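TRNA modification GTPase MnmE (PDB 3GEE) is a GTPase with a probably very high intrinsic hydrolysis rate, thought to help add a carboxymethylaminomethyl group to the wobble uridine of certain tRNAs. Local coordinates at residues A[227-239]-A[275-287]. Numbering follows the deposited sequence.
Sequences GRIVSEGVSTVIA and CFIHDKTMFRLTD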
# COMPACT_ATOMS: atom_id res chain seq x y z
N GLY A 227 -5.04 23.72 -18.39
CA GLY A 227 -4.05 22.85 -17.75
C GLY A 227 -4.13 22.80 -16.24
O GLY A 227 -4.14 21.72 -15.66
N ARG A 228 -4.19 23.97 -15.61
CA ARG A 228 -4.29 24.08 -14.15
C ARG A 228 -5.53 23.35 -13.62
O ARG A 228 -5.48 22.70 -12.57
CB ARG A 228 -4.30 25.54 -13.70
CG ARG A 228 -3.77 25.76 -12.29
CD ARG A 228 -4.12 27.14 -11.75
NE ARG A 228 -5.52 27.21 -11.31
CZ ARG A 228 -6.11 28.30 -10.81
NH1 ARG A 228 -5.44 29.44 -10.67
NH2 ARG A 228 -7.38 28.24 -10.44
N ILE A 229 -6.63 23.46 -14.37
CA ILE A 229 -7.87 22.78 -14.05
C ILE A 229 -7.69 21.26 -14.09
O ILE A 229 -8.09 20.56 -13.17
CB ILE A 229 -9.01 23.22 -15.00
CG1 ILE A 229 -9.52 24.60 -14.59
CG2 ILE A 229 -10.14 22.20 -15.01
CD1 ILE A 229 -10.27 25.33 -15.68
N VAL A 230 -7.06 20.77 -15.15
CA VAL A 230 -6.82 19.33 -15.31
C VAL A 230 -5.88 18.80 -14.22
O VAL A 230 -6.13 17.75 -13.63
CB VAL A 230 -6.27 18.99 -16.71
CG1 VAL A 230 -6.07 17.51 -16.86
CG2 VAL A 230 -7.23 19.48 -17.79
N SER A 231 -4.81 19.55 -13.96
CA SER A 231 -3.81 19.19 -12.95
C SER A 231 -4.31 19.27 -11.52
O SER A 231 -4.34 18.26 -10.82
CB SER A 231 -2.59 20.08 -13.10
OG SER A 231 -1.97 20.32 -11.84
N GLU A 232 -4.65 20.49 -11.07
CA GLU A 232 -5.04 20.70 -9.68
C GLU A 232 -6.52 21.03 -9.49
O GLU A 232 -6.93 21.46 -8.40
CB GLU A 232 -4.13 21.73 -9.00
CG GLU A 232 -4.05 23.09 -9.67
CD GLU A 232 -2.87 23.90 -9.18
OE1 GLU A 232 -3.00 25.14 -9.04
OE2 GLU A 232 -1.80 23.31 -8.92
N GLY A 233 -7.32 20.84 -10.53
CA GLY A 233 -8.77 20.99 -10.42
C GLY A 233 -9.27 22.42 -10.36
O GLY A 233 -8.50 23.36 -10.15
N VAL A 234 -10.58 22.57 -10.55
CA VAL A 234 -11.24 23.87 -10.48
C VAL A 234 -11.33 24.29 -9.01
O VAL A 234 -12.07 23.69 -8.23
CB VAL A 234 -12.66 23.81 -11.10
CG1 VAL A 234 -13.42 25.11 -10.88
CG2 VAL A 234 -12.58 23.49 -12.59
N SER A 235 -10.56 25.31 -8.65
CA SER A 235 -10.57 25.84 -7.29
C SER A 235 -11.84 26.64 -7.06
O SER A 235 -12.15 27.57 -7.81
CB SER A 235 -9.34 26.71 -7.03
OG SER A 235 -9.31 27.81 -7.92
N THR A 236 -12.59 26.25 -6.04
CA THR A 236 -13.89 26.86 -5.76
C THR A 236 -13.98 27.33 -4.32
O THR A 236 -13.67 26.59 -3.38
CB THR A 236 -15.06 25.90 -6.09
OG1 THR A 236 -15.01 24.77 -5.21
CG2 THR A 236 -14.98 25.40 -7.52
N VAL A 237 -14.41 28.58 -4.14
CA VAL A 237 -14.63 29.13 -2.81
C VAL A 237 -16.12 29.08 -2.47
O VAL A 237 -16.96 29.39 -3.31
CB VAL A 237 -14.10 30.59 -2.68
CG1 VAL A 237 -14.42 31.16 -1.31
CG2 VAL A 237 -12.60 30.63 -2.92
N ILE A 238 -16.42 28.67 -1.25
CA ILE A 238 -17.78 28.71 -0.74
C ILE A 238 -17.88 29.84 0.29
O ILE A 238 -17.35 29.74 1.40
CB ILE A 238 -18.22 27.35 -0.14
CG1 ILE A 238 -18.03 26.23 -1.16
CG2 ILE A 238 -19.67 27.41 0.31
CD1 ILE A 238 -17.85 24.86 -0.55
N ALA A 239 -18.54 30.92 -0.12
CA ALA A 239 -18.67 32.13 0.70
C ALA A 239 -20.08 32.30 1.27
O ALA A 239 -21.01 31.59 0.87
CB ALA A 239 -18.26 33.36 -0.10
N CYS A 275 -12.04 18.00 -1.74
CA CYS A 275 -12.46 18.00 -3.15
C CYS A 275 -13.25 16.77 -3.59
O CYS A 275 -13.11 15.69 -3.03
CB CYS A 275 -11.26 18.23 -4.08
SG CYS A 275 -9.72 17.47 -3.58
N PHE A 276 -14.10 16.98 -4.60
CA PHE A 276 -14.94 15.93 -5.16
C PHE A 276 -14.91 15.97 -6.69
O PHE A 276 -14.49 16.97 -7.28
CB PHE A 276 -16.38 16.06 -4.63
CG PHE A 276 -17.20 17.10 -5.35
CD1 PHE A 276 -16.94 18.46 -5.18
CD2 PHE A 276 -18.25 16.72 -6.18
CE1 PHE A 276 -17.70 19.42 -5.83
CE2 PHE A 276 -19.02 17.68 -6.85
CZ PHE A 276 -18.74 19.02 -6.67
N ILE A 277 -15.38 14.90 -7.32
CA ILE A 277 -15.35 14.79 -8.78
C ILE A 277 -16.76 14.82 -9.37
O ILE A 277 -17.70 14.28 -8.80
CB ILE A 277 -14.59 13.51 -9.24
CG1 ILE A 277 -13.23 13.41 -8.55
CG2 ILE A 277 -14.40 13.50 -10.76
CD1 ILE A 277 -12.57 12.04 -8.64
N HIS A 278 -16.89 15.49 -10.52
CA HIS A 278 -18.13 15.54 -11.28
C HIS A 278 -17.80 15.83 -12.74
O HIS A 278 -17.01 16.74 -13.03
CB HIS A 278 -19.07 16.61 -10.70
CG HIS A 278 -20.19 17.00 -11.62
ND1 HIS A 278 -21.38 16.30 -11.69
CD2 HIS A 278 -20.31 18.03 -12.49
CE1 HIS A 278 -22.18 16.88 -12.57
NE2 HIS A 278 -21.55 17.93 -13.07
N ASP A 279 -18.40 15.07 -13.65
CA ASP A 279 -18.14 15.19 -15.10
C ASP A 279 -16.65 15.14 -15.44
O ASP A 279 -16.15 15.98 -16.20
CB ASP A 279 -18.79 16.45 -15.68
CG ASP A 279 -20.25 16.25 -16.08
OD1 ASP A 279 -20.89 17.24 -16.48
OD2 ASP A 279 -20.75 15.10 -16.01
N LYS A 280 -15.95 14.15 -14.87
CA LYS A 280 -14.50 13.94 -15.08
C LYS A 280 -13.63 15.14 -14.70
O LYS A 280 -12.51 15.30 -15.21
CB LYS A 280 -14.21 13.49 -16.53
CG LYS A 280 -14.80 12.14 -16.89
CD LYS A 280 -14.48 11.77 -18.33
CE LYS A 280 -15.02 10.39 -18.67
NZ LYS A 280 -14.54 9.92 -19.99
N THR A 281 -14.14 15.97 -13.79
CA THR A 281 -13.45 17.18 -13.35
C THR A 281 -13.44 17.26 -11.83
O THR A 281 -14.42 16.93 -11.17
CB THR A 281 -14.12 18.46 -13.93
OG1 THR A 281 -14.45 18.26 -15.30
CG2 THR A 281 -13.19 19.65 -13.81
N MET A 282 -12.31 17.72 -11.28
CA MET A 282 -12.14 17.83 -9.84
C MET A 282 -12.39 19.26 -9.35
O MET A 282 -11.99 20.23 -10.00
CB MET A 282 -10.73 17.37 -9.46
CG MET A 282 -10.52 17.09 -7.99
SD MET A 282 -8.83 16.54 -7.68
CE MET A 282 -7.91 18.05 -8.01
N PHE A 283 -13.05 19.38 -8.20
CA PHE A 283 -13.35 20.68 -7.61
C PHE A 283 -12.75 20.80 -6.22
O PHE A 283 -13.17 20.10 -5.30
CB PHE A 283 -14.86 20.91 -7.55
CG PHE A 283 -15.53 21.00 -8.89
CD1 PHE A 283 -16.09 19.88 -9.48
CD2 PHE A 283 -15.59 22.21 -9.57
CE1 PHE A 283 -16.70 19.96 -10.73
CE2 PHE A 283 -16.20 22.30 -10.82
CZ PHE A 283 -16.76 21.18 -11.40
N ARG A 284 -11.77 21.69 -6.07
CA ARG A 284 -11.15 21.99 -4.78
C ARG A 284 -11.99 22.97 -3.97
O ARG A 284 -11.94 24.18 -4.21
CB ARG A 284 -9.73 22.55 -4.95
CG ARG A 284 -8.72 21.57 -5.53
CD ARG A 284 -7.30 21.99 -5.20
NE ARG A 284 -6.30 21.08 -5.78
CZ ARG A 284 -5.92 19.92 -5.24
NH1 ARG A 284 -6.46 19.51 -4.09
NH2 ARG A 284 -5.01 19.17 -5.84
N LEU A 285 -12.76 22.45 -3.02
CA LEU A 285 -13.60 23.28 -2.15
C LEU A 285 -12.78 23.80 -0.98
O LEU A 285 -12.02 23.05 -0.36
CB LEU A 285 -14.81 22.50 -1.63
CG LEU A 285 -15.63 21.56 -2.52
CD1 LEU A 285 -16.62 20.80 -1.66
CD2 LEU A 285 -16.34 22.30 -3.64
N THR A 286 -12.96 25.08 -0.66
CA THR A 286 -12.23 25.74 0.43
C THR A 286 -12.88 27.08 0.81
O THR A 286 -13.92 27.46 0.26
CB THR A 286 -10.72 25.92 0.09
OG1 THR A 286 -10.03 26.47 1.22
CG2 THR A 286 -10.53 26.83 -1.13
N ASP A 287 -12.26 27.78 1.77
CA ASP A 287 -12.69 29.13 2.17
C ASP A 287 -12.10 30.21 1.27
O ASP A 287 -10.87 30.34 1.14
CB ASP A 287 -12.33 29.39 3.64
CG ASP A 287 -13.40 28.90 4.60
OD1 ASP A 287 -13.04 28.30 5.64
OD2 ASP A 287 -14.60 29.11 4.32
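Val234 to Ile238 run parallel to Met282 to Thr286, joined by a ladder of backbone hydrogen bonds from Val234 N to Met282 O (2.8 Å) through to Ile238 N to Thr286 O (3.2 Å). Ahead of it, Gly233 leaves helix 203-232 with positive phi (75°), which favours glycine. The flexible thioether of Met282 bends at chi3, and its CE flanks one face of the Arg284 guanidinium; that arginine is long enough to reach the helix end, where NE makes a weak, bent bond to Glu232 O.

On the face opposite Arg284, beta-branched Val234 sets its broad flank beside the flat, apolar Phe283 ring, CB 3.7 Å from CD2, while Thr236 CG2 meets the ring's edge. Thr236 OG1 sits between its own N and carbonyl carbon (chi1 65°), where it adds a weak bond to Arg284 O. Thr281 suits the strand start: OG1 bonds Asp279 O in the type I' turn, and CG2 lies 4.1 Å from Val234 CG2 and near Ile229 CG2. An alanine at this position would lose both, and is likely to leave the turn less firmly pinned and a gap beside Val234.

Val396 of helix 394-397 touches Ile229, Val234 and Thr281; strand 234-239 pairs onward with strand 315-321, and 281-286 with 274-278, within the G-domain sheet. Ile238 CD1 packs on Leu285 CB, and its side chain touches the probable P-loop.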